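Local coordinates for protein P47 (Clostridium botulinum, PDB 6EKT), which may form part of a progenitor toxin complex that shields botulinum neurotoxin in the host gut, and resembles tubular lipid-binding (TULIP) proteins in its fold, at residues V38-K43 and N70-I74; N80-T86 and P107-L113; L310-N314 and T425-G429. All blocks are in the same frame, centred on the assembly; numbering follows the deposited sequence. Where two conformers were deposited one is given.

Contact 1 of 3, residues V38-K43 and N70-I74; sequences VNKHLK and NWEII
Where Asn39 and Ile73 meet, helix 38-43 and strand 72-74 run roughly antiparallel, with 151° between their directions and axes 8.0 Å apart. The Asn39 amide clasps the Ile73 backbone at two points. Its OD1 accepts from Ile73 N at 2.8 Å, and its ND2 donates to Ile73 O at 3.0 Å, nearly straight at 172° and close to the amide's own plane. Asparagine suits this place because a single short side chain carries both a donor and an acceptor. Strand 72-74 is one of the two outermost strands of its antiparallel sheet; Glu72 and Ile74 bond through the backbone to strand 81-88, while Ile73 N and O turn the other way, where the Asn39 side chain meets both. Helix 35-49 thus packs along an edge strand, an arrangement consistent with the TULIP-like fold. Beside the amide the contact is apolar, branched Val38, Leu42 and Ile73 filling the buried layer. Val38 has CG1 anti to its backbone N (chi1 177°), which carries that methyl to 3.5 Å from Ile73 CD1. Leu42 crosses Ile73 at about a right angle, its CD2 4.0 Å from Ile73 CG1, while its branch point CG sits 3.6 Å from Trp71 O. That carbonyl accepts from a water at 2.7 Å that also donates to Asn39 O. At the exposed end Lys43, suitably charged, passes its bent chain across Asn70.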
loop_
_atom_site.group_PDB
_atom_site.type_symbol
_atom_site.label_atom_id
_atom_site.label_comp_id
_atom_site.label_asym_id
_atom_site.label_seq_id
_atom_site.Cartn_x
_atom_site.Cartn_y
_atom_site.Cartn_z
ATOM N N VAL A 38 13.954 -10.615 2.506
ATOM C CA VAL A 38 14.471 -10.260 3.829
ATOM C C VAL A 38 15.563 -11.248 4.278
ATOM O O VAL A 38 16.582 -10.835 4.825
ATOM C CB VAL A 38 13.352 -10.140 4.892
ATOM C CG1 VAL A 38 13.927 -9.838 6.265
ATOM C CG2 VAL A 38 12.382 -9.019 4.505
ATOM N N ASN A 39 15.329 -12.533 4.021
ATOM C CA ASN A 39 16.227 -13.611 4.413
ATOM C C ASN A 39 17.614 -13.457 3.817
ATOM O O ASN A 39 18.617 -13.765 4.478
ATOM C CB ASN A 39 15.622 -14.973 4.071
ATOM C CG ASN A 39 14.791 -15.541 5.216
ATOM O OD1 ASN A 39 14.931 -15.116 6.363
ATOM N ND2 ASN A 39 13.949 -16.517 4.914
ATOM N N LYS A 40 17.658 -12.944 2.590
ATOM C CA LYS A 40 18.918 -12.652 1.899
ATOM C C LYS A 40 19.745 -11.649 2.688
ATOM O O LYS A 40 20.931 -11.879 2.934
ATOM C CB LYS A 40 18.662 -12.141 0.477
ATOM C CG LYS A 40 18.611 -13.248 -0.568
ATOM C CD LYS A 40 18.463 -12.720 -1.995
ATOM C CE LYS A 40 17.781 -13.779 -2.861
ATOM N NZ LYS A 40 17.860 -13.487 -4.322
ATOM N N HIS A 41 19.105 -10.563 3.107
ATOM C CA HIS A 41 19.767 -9.521 3.878
ATOM C C HIS A 41 20.059 -9.922 5.328
ATOM O O HIS A 41 21.102 -9.545 5.879
ATOM C CB HIS A 41 18.955 -8.243 3.827
ATOM C CG HIS A 41 18.794 -7.691 2.444
ATOM N ND1 HIS A 41 17.557 -7.502 1.858
ATOM C CD2 HIS A 41 19.710 -7.283 1.531
ATOM C CE1 HIS A 41 17.719 -6.998 0.647
ATOM N NE2 HIS A 41 19.014 -6.856 0.423
ATOM N N LEU A 42 19.145 -10.676 5.943
ATOM C CA LEU A 42 19.373 -11.191 7.298
ATOM C C LEU A 42 20.585 -12.134 7.372
ATOM O O LEU A 42 21.412 -12.004 8.285
ATOM C CB LEU A 42 18.110 -11.871 7.846
ATOM C CG LEU A 42 18.122 -12.413 9.278
ATOM C CD1 LEU A 42 18.521 -11.376 10.317
ATOM C CD2 LEU A 42 16.743 -12.980 9.587
ATOM N N LYS A 43 20.676 -13.059 6.409
ATOM C CA LYS A 43 21.836 -13.949 6.244
ATOM C C LYS A 43 23.163 -13.188 6.098
ATOM O O LYS A 43 24.150 -13.558 6.741
ATOM C CB LYS A 43 21.647 -14.902 5.054
ATOM C CG LYS A 43 22.672 -16.046 4.979
ATOM C CD LYS A 43 22.923 -16.570 3.561
ATOM C CE LYS A 43 21.732 -17.298 2.936
ATOM N NZ LYS A 43 21.229 -18.499 3.676
ATOM N N ASN A 70 23.576 -19.017 10.748
ATOM C CA ASN A 70 22.661 -18.118 10.042
ATOM C C ASN A 70 21.460 -17.863 10.957
ATOM O O ASN A 70 21.301 -18.566 11.954
ATOM C CB ASN A 70 22.176 -18.776 8.748
ATOM C CG ASN A 70 21.475 -17.795 7.835
ATOM O OD1 ASN A 70 21.558 -16.591 8.047
ATOM N ND2 ASN A 70 20.778 -18.300 6.827
ATOM N N TRP A 71 20.649 -16.852 10.637
ATOM C CA TRP A 71 19.272 -16.747 11.157
ATOM C C TRP A 71 18.386 -16.691 9.923
ATOM O O TRP A 71 18.711 -15.981 8.965
ATOM C CB TRP A 71 19.044 -15.488 11.997
ATOM C CG TRP A 71 19.620 -15.470 13.385
ATOM C CD1 TRP A 71 20.593 -16.295 13.910
ATOM C CD2 TRP A 71 19.302 -14.532 14.415
ATOM N NE1 TRP A 71 20.866 -15.945 15.214
ATOM C CE2 TRP A 71 20.101 -14.860 15.546
ATOM C CE3 TRP A 71 18.408 -13.448 14.501
ATOM C CZ2 TRP A 71 20.027 -14.148 16.749
ATOM C CZ3 TRP A 71 18.345 -12.729 15.692
ATOM C CH2 TRP A 71 19.147 -13.090 16.808
ATOM N N GLU A 72 17.287 -17.441 9.923
ATOM C CA GLU A 72 16.407 -17.535 8.753
ATOM C C GLU A 72 14.950 -17.516 9.181
ATOM O O GLU A 72 14.540 -18.324 10.023
ATOM C CB GLU A 72 16.695 -18.813 7.955
ATOM C CG GLU A 72 15.750 -19.053 6.775
ATOM C CD GLU A 72 15.791 -20.474 6.211
ATOM O OE1 GLU A 72 16.470 -21.351 6.786
ATOM O OE2 GLU A 72 15.135 -20.726 5.175
ATOM N N ILE A 73 14.186 -16.597 8.597
ATOM C CA ILE A 73 12.744 -16.484 8.818
ATOM C C ILE A 73 12.059 -17.652 8.129
ATOM O O ILE A 73 12.425 -18.015 7.019
ATOM C CB ILE A 73 12.170 -15.153 8.250
ATOM C CG1 ILE A 73 12.908 -13.950 8.851
ATOM C CG2 ILE A 73 10.648 -15.045 8.476
ATOM C CD1 ILE A 73 12.788 -12.691 8.014
ATOM N N ILE A 74 11.081 -18.241 8.816
ATOM C CA ILE A 74 10.248 -19.313 8.270
ATOM C C ILE A 74 8.778 -18.976 8.538
ATOM O O ILE A 74 8.484 -18.060 9.313
ATOM C CB ILE A 74 10.644 -20.718 8.843
ATOM C CG1 ILE A 74 10.453 -20.800 10.374
ATOM C CG2 ILE A 74 12.075 -21.079 8.429
ATOM C CD1 ILE A 74 10.714 -22.175 10.982
HETATM O O HOH W 1 18.428 -16.045 6.262
#

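Contact 2 of 3, residues N80-T86 and P107-L113; sequences NFLRIKT and PVLEIKL
Leu82 and Ile111, and next to them Ile84 and Leu109, form the hydrogen-bonded pairs of an antiparallel ladder. Each pair exchanges two backbone bonds: Leu82 N to Ile111 O measures 2.9 Å, and Ile84 N to Leu109 O 2.8 Å. Leu113 N to Asn80 O continues the series at one end and Thr86 N to Pro107 O at the other, where proline, lacking an N-H, fits by offering just its carbonyl. In the non-hydrogen-bonded pairs between, CA-H...O contacts fill in, as from Glu110 CA to Leu82 O.

The charged groups lie on the face of Phe81, Arg83, Glu110 and Lys112. Arg83, bent at its CG-CD bond (chi3 -72°), turns NE and NH2 side-on to one oxygen: Glu110 OE1 takes NE at 2.8 Å on its anti lone pair and NH2 at 3.0 Å nearly along its C-O bond. Guanidinium and carboxylate are almost coplanar, 15° apart. Glu110 OE2 makes a second salt bridge with Lys140, so the buried carboxylate is probably held ionised. Lys112 NZ reaches Asn80 OD1 at 2.8 Å, coming from above the amide's carbonyl plane. The Phe81 ring lies obliquely beside the partner strand, its CD2 3.4 Å from Lys112 N, and makes a cation-pi contact with Lys140.

The other face is aliphatic. Ile84 CD1 meets Ile111 CD1 at 3.7 Å, and Leu82 CG meets Leu113 CD1 at 3.8 Å. Beta-branched isoleucine suits a strand, and both residue types put branched methyl ends on this face, where Leu109 goes on to touch Leu162 and Phe166 of helix 152-168. An antiparallel sheet with one face mixed, bearing the charged groups, and the other aliphatic and packed on a helix is consistent with a TULIP-like fold.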
loop_
_atom_site.group_PDB
_atom_site.type_symbol
_atom_site.label_atom_id
_atom_site.label_comp_id
_atom_site.label_asym_id
_atom_site.label_seq_id
_atom_site.Cartn_x
_atom_site.Cartn_y
_atom_site.Cartn_z
ATOM N N ASN A 80 2.524 -10.480 15.286
ATOM C CA ASN A 80 3.660 -9.619 15.323
ATOM C C ASN A 80 4.974 -10.270 15.720
ATOM O O ASN A 80 5.826 -9.629 16.177
ATOM C CB ASN A 80 3.392 -8.395 16.168
ATOM C CG ASN A 80 2.838 -8.735 17.511
ATOM O OD1 ASN A 80 3.350 -9.571 18.174
ATOM N ND2 ASN A 80 1.794 -8.059 17.917
ATOM N N PHE A 81 5.056 -11.567 15.587
ATOM C CA PHE A 81 6.304 -12.322 15.759
ATOM C C PHE A 81 6.798 -12.792 14.403
ATOM O O PHE A 81 5.997 -13.123 13.519
ATOM C CB PHE A 81 6.073 -13.591 16.610
ATOM C CG PHE A 81 5.856 -13.332 18.070
ATOM C CD1 PHE A 81 4.562 -13.113 18.570
ATOM C CD2 PHE A 81 6.936 -13.353 18.962
ATOM C CE1 PHE A 81 4.361 -12.901 19.929
ATOM C CE2 PHE A 81 6.740 -13.127 20.317
ATOM C CZ PHE A 81 5.448 -12.900 20.800
ATOM N N LEU A 82 8.118 -12.868 14.251
ATOM C CA LEU A 82 8.702 -13.675 13.192
ATOM C C LEU A 82 9.157 -15.004 13.763
ATOM O O LEU A 82 9.801 -15.030 14.818
ATOM C CB LEU A 82 9.927 -12.987 12.573
ATOM C CG LEU A 82 9.779 -11.785 11.665
ATOM C CD1 LEU A 82 11.165 -11.388 11.186
ATOM C CD2 LEU A 82 8.872 -12.064 10.472
ATOM N N ARG A 83 8.831 -16.093 13.071
ATOM C CA ARG A 83 9.414 -17.401 13.391
ATOM C C ARG A 83 10.756 -17.561 12.670
ATOM O O ARG A 83 10.846 -17.285 11.473
ATOM C CB ARG A 83 8.463 -18.538 13.032
ATOM C CG ARG A 83 8.871 -19.845 13.708
ATOM C CD ARG A 83 7.868 -20.943 13.472
ATOM N NE ARG A 83 6.610 -20.770 14.216
ATOM C CZ ARG A 83 5.587 -21.623 14.144
ATOM N NH1 ARG A 83 5.661 -22.702 13.371
ATOM N NH2 ARG A 83 4.482 -21.398 14.835
ATOM N N ILE A 84 11.797 -17.973 13.400
ATOM C CA ILE A 84 13.157 -18.016 12.851
ATOM C C ILE A 84 13.924 -19.263 13.284
ATOM O O ILE A 84 13.712 -19.776 14.399
ATOM C CB ILE A 84 13.984 -16.744 13.171
ATOM C CG1 ILE A 84 14.185 -16.560 14.688
ATOM C CG2 ILE A 84 13.368 -15.510 12.486
ATOM C CD1 ILE A 84 15.311 -15.606 15.053
ATOM N N LYS A 85 14.772 -19.762 12.386
ATOM C CA LYS A 85 15.721 -20.821 12.722
ATOM C C LYS A 85 17.055 -20.151 13.027
ATOM O O LYS A 85 17.476 -19.260 12.282
ATOM C CB LYS A 85 15.915 -21.785 11.552
ATOM C CG LYS A 85 14.722 -22.651 11.175
ATOM C CD LYS A 85 15.140 -23.546 10.019
ATOM C CE LYS A 85 13.962 -24.163 9.281
ATOM N NZ LYS A 85 14.467 -24.919 8.095
ATOM N N THR A 86 17.727 -20.584 14.098
ATOM C CA THR A 86 19.022 -20.000 14.466
ATOM C C THR A 86 20.107 -21.089 14.594
ATOM O O THR A 86 20.659 -21.280 15.683
ATOM C CB THR A 86 18.944 -19.147 15.758
ATOM O OG1 THR A 86 18.585 -19.985 16.865
ATOM C CG2 THR A 86 17.915 -18.008 15.635
ATOM N N PRO A 107 17.762 -24.446 16.713
ATOM C CA PRO A 107 16.560 -23.986 17.408
ATOM C C PRO A 107 15.607 -23.215 16.497
ATOM O O PRO A 107 16.032 -22.578 15.522
ATOM C CB PRO A 107 17.112 -23.043 18.492
ATOM C CG PRO A 107 18.591 -23.339 18.577
ATOM C CD PRO A 107 18.947 -23.691 17.161
ATOM N N VAL A 108 14.320 -23.310 16.821
ATOM C CA VAL A 108 13.303 -22.486 16.187
ATOM C C VAL A 108 12.723 -21.587 17.268
ATOM O O VAL A 108 12.172 -22.070 18.276
ATOM C CB VAL A 108 12.190 -23.338 15.525
ATOM C CG1 VAL A 108 11.171 -22.445 14.820
ATOM C CG2 VAL A 108 12.794 -24.340 14.552
ATOM N N LEU A 109 12.882 -20.284 17.060
ATOM C CA LEU A 109 12.363 -19.293 17.960
ATOM C C LEU A 109 11.273 -18.474 17.278
ATOM O O LEU A 109 11.124 -18.498 16.042
ATOM C CB LEU A 109 13.485 -18.358 18.436
ATOM C CG LEU A 109 14.783 -19.004 18.941
ATOM C CD1 LEU A 109 15.876 -17.971 19.183
ATOM C CD2 LEU A 109 14.515 -19.799 20.202
ATOM N N GLU A 110 10.511 -17.762 18.098
ATOM C CA GLU A 110 9.690 -16.667 17.619
ATOM C C GLU A 110 10.105 -15.409 18.349
ATOM O O GLU A 110 10.182 -15.395 19.576
ATOM C CB GLU A 110 8.198 -16.957 17.801
ATOM C CG GLU A 110 7.633 -17.754 16.649
ATOM C CD GLU A 110 6.132 -17.970 16.723
ATOM O OE1 GLU A 110 5.670 -18.929 16.092
ATOM O OE2 GLU A 110 5.407 -17.187 17.389
ATOM N N ILE A 111 10.391 -14.347 17.590
ATOM C CA ILE A 111 10.837 -13.099 18.198
ATOM C C ILE A 111 9.930 -11.985 17.707
ATOM O O ILE A 111 9.657 -11.889 16.504
ATOM C CB ILE A 111 12.335 -12.786 17.920
ATOM C CG1 ILE A 111 13.237 -13.970 18.365
ATOM C CG2 ILE A 111 12.750 -11.488 18.619
ATOM C CD1 ILE A 111 14.739 -13.775 18.187
ATOM N N LYS A 112 9.479 -11.163 18.646
ATOM C CA LYS A 112 8.627 -10.015 18.345
ATOM C C LYS A 112 9.397 -8.962 17.537
ATOM O O LYS A 112 10.602 -8.788 17.731
ATOM C CB LYS A 112 8.117 -9.406 19.648
ATOM C CG LYS A 112 6.985 -8.406 19.461
ATOM C CD LYS A 112 6.472 -7.849 20.773
ATOM C CE LYS A 112 5.593 -8.831 21.545
ATOM N NZ LYS A 112 4.375 -9.193 20.789
ATOM N N LEU A 113 8.694 -8.298 16.617
ATOM C CA LEU A 113 9.200 -7.080 15.979
ATOM C C LEU A 113 8.457 -5.898 16.575
ATOM O O LEU A 113 7.273 -6.010 16.910
ATOM C CB LEU A 113 9.034 -7.119 14.452
ATOM C CG LEU A 113 9.559 -8.322 13.637
ATOM C CD1 LEU A 113 9.561 -8.055 12.140
ATOM C CD2 LEU A 113 10.956 -8.771 14.040
#

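Contact 3 of 3, residues L310-N314 and T425-G429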
loop_
_atom_site.group_PDB
_atom_site.type_symbol
_atom_site.label_atom_id
_atom_site.label_comp_id
_atom_site.label_asym_id
_atom_site.label_seq_id
_atom_site.Cartn_x
_atom_site.Cartn_y
_atom_site.Cartn_z
ATOM N N LEU A 310 -15.677 4.556 -8.409
ATOM C CA LEU A 310 -15.125 3.285 -8.878
ATOM C C LEU A 310 -16.245 2.344 -9.306
ATOM O O LEU A 310 -17.313 2.349 -8.710
ATOM C CB LEU A 310 -14.292 2.631 -7.757
ATOM C CG LEU A 310 -12.797 2.961 -7.645
ATOM C CD1 LEU A 310 -12.035 2.329 -8.803
ATOM C CD2 LEU A 310 -12.515 4.462 -7.557
ATOM N N PHE A 311 -15.995 1.543 -10.332
ATOM C CA PHE A 311 -16.998 0.632 -10.882
ATOM C C PHE A 311 -16.268 -0.621 -11.342
ATOM O O PHE A 311 -15.254 -0.528 -12.044
ATOM C CB PHE A 311 -17.737 1.299 -12.050
ATOM C CG PHE A 311 -18.706 0.393 -12.785
ATOM C CD1 PHE A 311 -19.881 -0.042 -12.179
ATOM C CD2 PHE A 311 -18.446 -0.001 -14.113
ATOM C CE1 PHE A 311 -20.771 -0.874 -12.867
ATOM C CE2 PHE A 311 -19.336 -0.819 -14.804
ATOM C CZ PHE A 311 -20.496 -1.258 -14.179
ATOM N N GLU A 312 -16.790 -1.787 -10.946
ATOM C CA GLU A 312 -16.149 -3.091 -11.215
ATOM C C GLU A 312 -14.670 -3.156 -10.815
ATOM O O GLU A 312 -13.879 -3.923 -11.397
ATOM C CB GLU A 312 -16.362 -3.540 -12.674
ATOM C CG GLU A 312 -17.831 -3.720 -13.025
ATOM C CD GLU A 312 -18.102 -4.016 -14.500
ATOM O OE1 GLU A 312 -17.250 -3.748 -15.365
ATOM O OE2 GLU A 312 -19.191 -4.538 -14.789
ATOM N N GLY A 313 -14.313 -2.367 -9.803
ATOM C CA GLY A 313 -12.983 -2.370 -9.219
ATOM C C GLY A 313 -11.944 -1.605 -10.024
ATOM O O GLY A 313 -11.090 -0.934 -9.460
ATOM N N ASN A 314 -12.005 -1.703 -11.346
ATOM C CA ASN A 314 -10.902 -1.186 -12.179
ATOM C C ASN A 314 -11.347 -0.082 -13.157
ATOM O O ASN A 314 -10.618 0.246 -14.082
ATOM C CB ASN A 314 -10.236 -2.337 -12.962
ATOM C CG ASN A 314 -11.140 -2.927 -14.042
ATOM O OD1 ASN A 314 -12.370 -2.995 -13.881
ATOM N ND2 ASN A 314 -10.534 -3.376 -15.155
ATOM N N THR A 425 -1.922 -2.041 -10.586
ATOM C CA THR A 425 -3.278 -2.561 -10.690
ATOM C C THR A 425 -4.260 -1.657 -9.950
ATOM O O THR A 425 -4.009 -1.266 -8.808
ATOM C CB THR A 425 -3.332 -4.001 -10.094
ATOM O OG1 THR A 425 -2.452 -4.845 -10.843
ATOM C CG2 THR A 425 -4.745 -4.601 -10.171
ATOM N N LEU A 426 -5.392 -1.357 -10.588
ATOM C CA LEU A 426 -6.530 -0.811 -9.873
ATOM C C LEU A 426 -7.591 -1.875 -9.664
ATOM O O LEU A 426 -8.111 -2.406 -10.622
ATOM C CB LEU A 426 -7.120 0.407 -10.613
ATOM C CG LEU A 426 -8.312 1.096 -9.945
ATOM C CD1 LEU A 426 -7.899 1.686 -8.600
ATOM C CD2 LEU A 426 -8.901 2.163 -10.895
ATOM N N ASN A 427 -7.907 -2.181 -8.406
ATOM C CA ASN A 427 -8.990 -3.099 -8.091
ATOM C C ASN A 427 -9.574 -2.709 -6.739
ATOM O O ASN A 427 -9.286 -3.350 -5.719
ATOM C CB ASN A 427 -8.510 -4.555 -8.092
ATOM C CG ASN A 427 -9.654 -5.540 -8.062
ATOM O OD1 ASN A 427 -10.811 -5.155 -8.177
ATOM N ND2 ASN A 427 -9.336 -6.829 -7.918
ATOM N N VAL A 428 -10.387 -1.651 -6.752
ATOM C CA VAL A 428 -10.913 -0.974 -5.545
ATOM C C VAL A 428 -9.791 -0.169 -4.879
ATOM O O VAL A 428 -9.791 1.074 -4.947
ATOM C CB VAL A 428 -11.679 -1.894 -4.546
ATOM C CG1 VAL A 428 -12.369 -1.037 -3.487
ATOM C CG2 VAL A 428 -12.706 -2.746 -5.269
ATOM N N GLY A 429 -8.826 -0.872 -4.276
ATOM C CA GLY A 429 -7.553 -0.250 -3.909
ATOM C C GLY A 429 -6.607 -0.167 -5.100
ATOM O O GLY A 429 -6.818 -0.805 -6.133
HETATM O O HOH W 2 -11.688 -5.426 -10.930
#
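Positive phi at Gly313 (79°) and its neighbour Glu312 on one side, and at Val428 (73°) on the other, folds two tight turns against each other and brings Gly313 O to Val428 N. The resulting hydrogen bond, 2.9 Å long and nearly straight, joins the turns directly, and Asn427 CA adds a CA-H...O contact to the same carbonyl oxygen. With chi1 at -179°, Leu426 extends away from its own N, which sets its branch point CG 3.5 Å from Gly313 O and sends the methyls on towards Leu310. These two leucines meet tip to tip, Leu310 CD1 at 3.8 Å from Leu426 CD2. The CB of Asn314 approaches the carbonyl oxygen of Leu426 at 3.2 Å. Glycine suits position 313 twice over: it accepts the positive phi readily, and with no side chain it lets the amide of Asn427 come close, OD1 lying 3.7 Å from Gly313 CA. Val428 is a less usual choice, since a beta-branched residue seldom takes such a phi; here it is the middle of a classic gamma turn, with Gly429 N bonded weakly to Asn427 O and Asn427 N bonded to Gly429 O, which tightly links strands 421-426 and 430-434. The other turn links strands 297-311 and 315-326, so the contact ties a hairpin end of the large curled sheet to one of the sheet that holds 430-434 and the edge strand 421-426. Helix 244-252 extends the apolar patch, Leu248 touching Leu310 and Phe247 touching Leu426, while Phe344 of strand 329-347 also lies on Leu426. At the polar side a water stands 2.7 Å from Glu312 O and 2.9 Å from Asn427 OD1, and the carboxylate of Glu312 makes a salt bridge with Lys315.

How the contacts relate
The contacts follow one another along the chain without interleaving, contact 1 first and contact 3 last. Contacts 1 and 2 are neighbours, their centres about 11 Å apart, and share one antiparallel sheet: strand 72-74 lies between helix 35-49 and strand 81-88, which pairs in turn with 108-118. The joint is backbone bonding, with Ile74 N probably bonded to Arg83 O, so helix, edge strand and inner strands form a continuous assembly. Contact 3 lies about 35 Å from contact 1 and 36 Å from contact 2, centre to centre, and touches neither. It links two other sheets, a spacing that reflects the elongated shape of the protein.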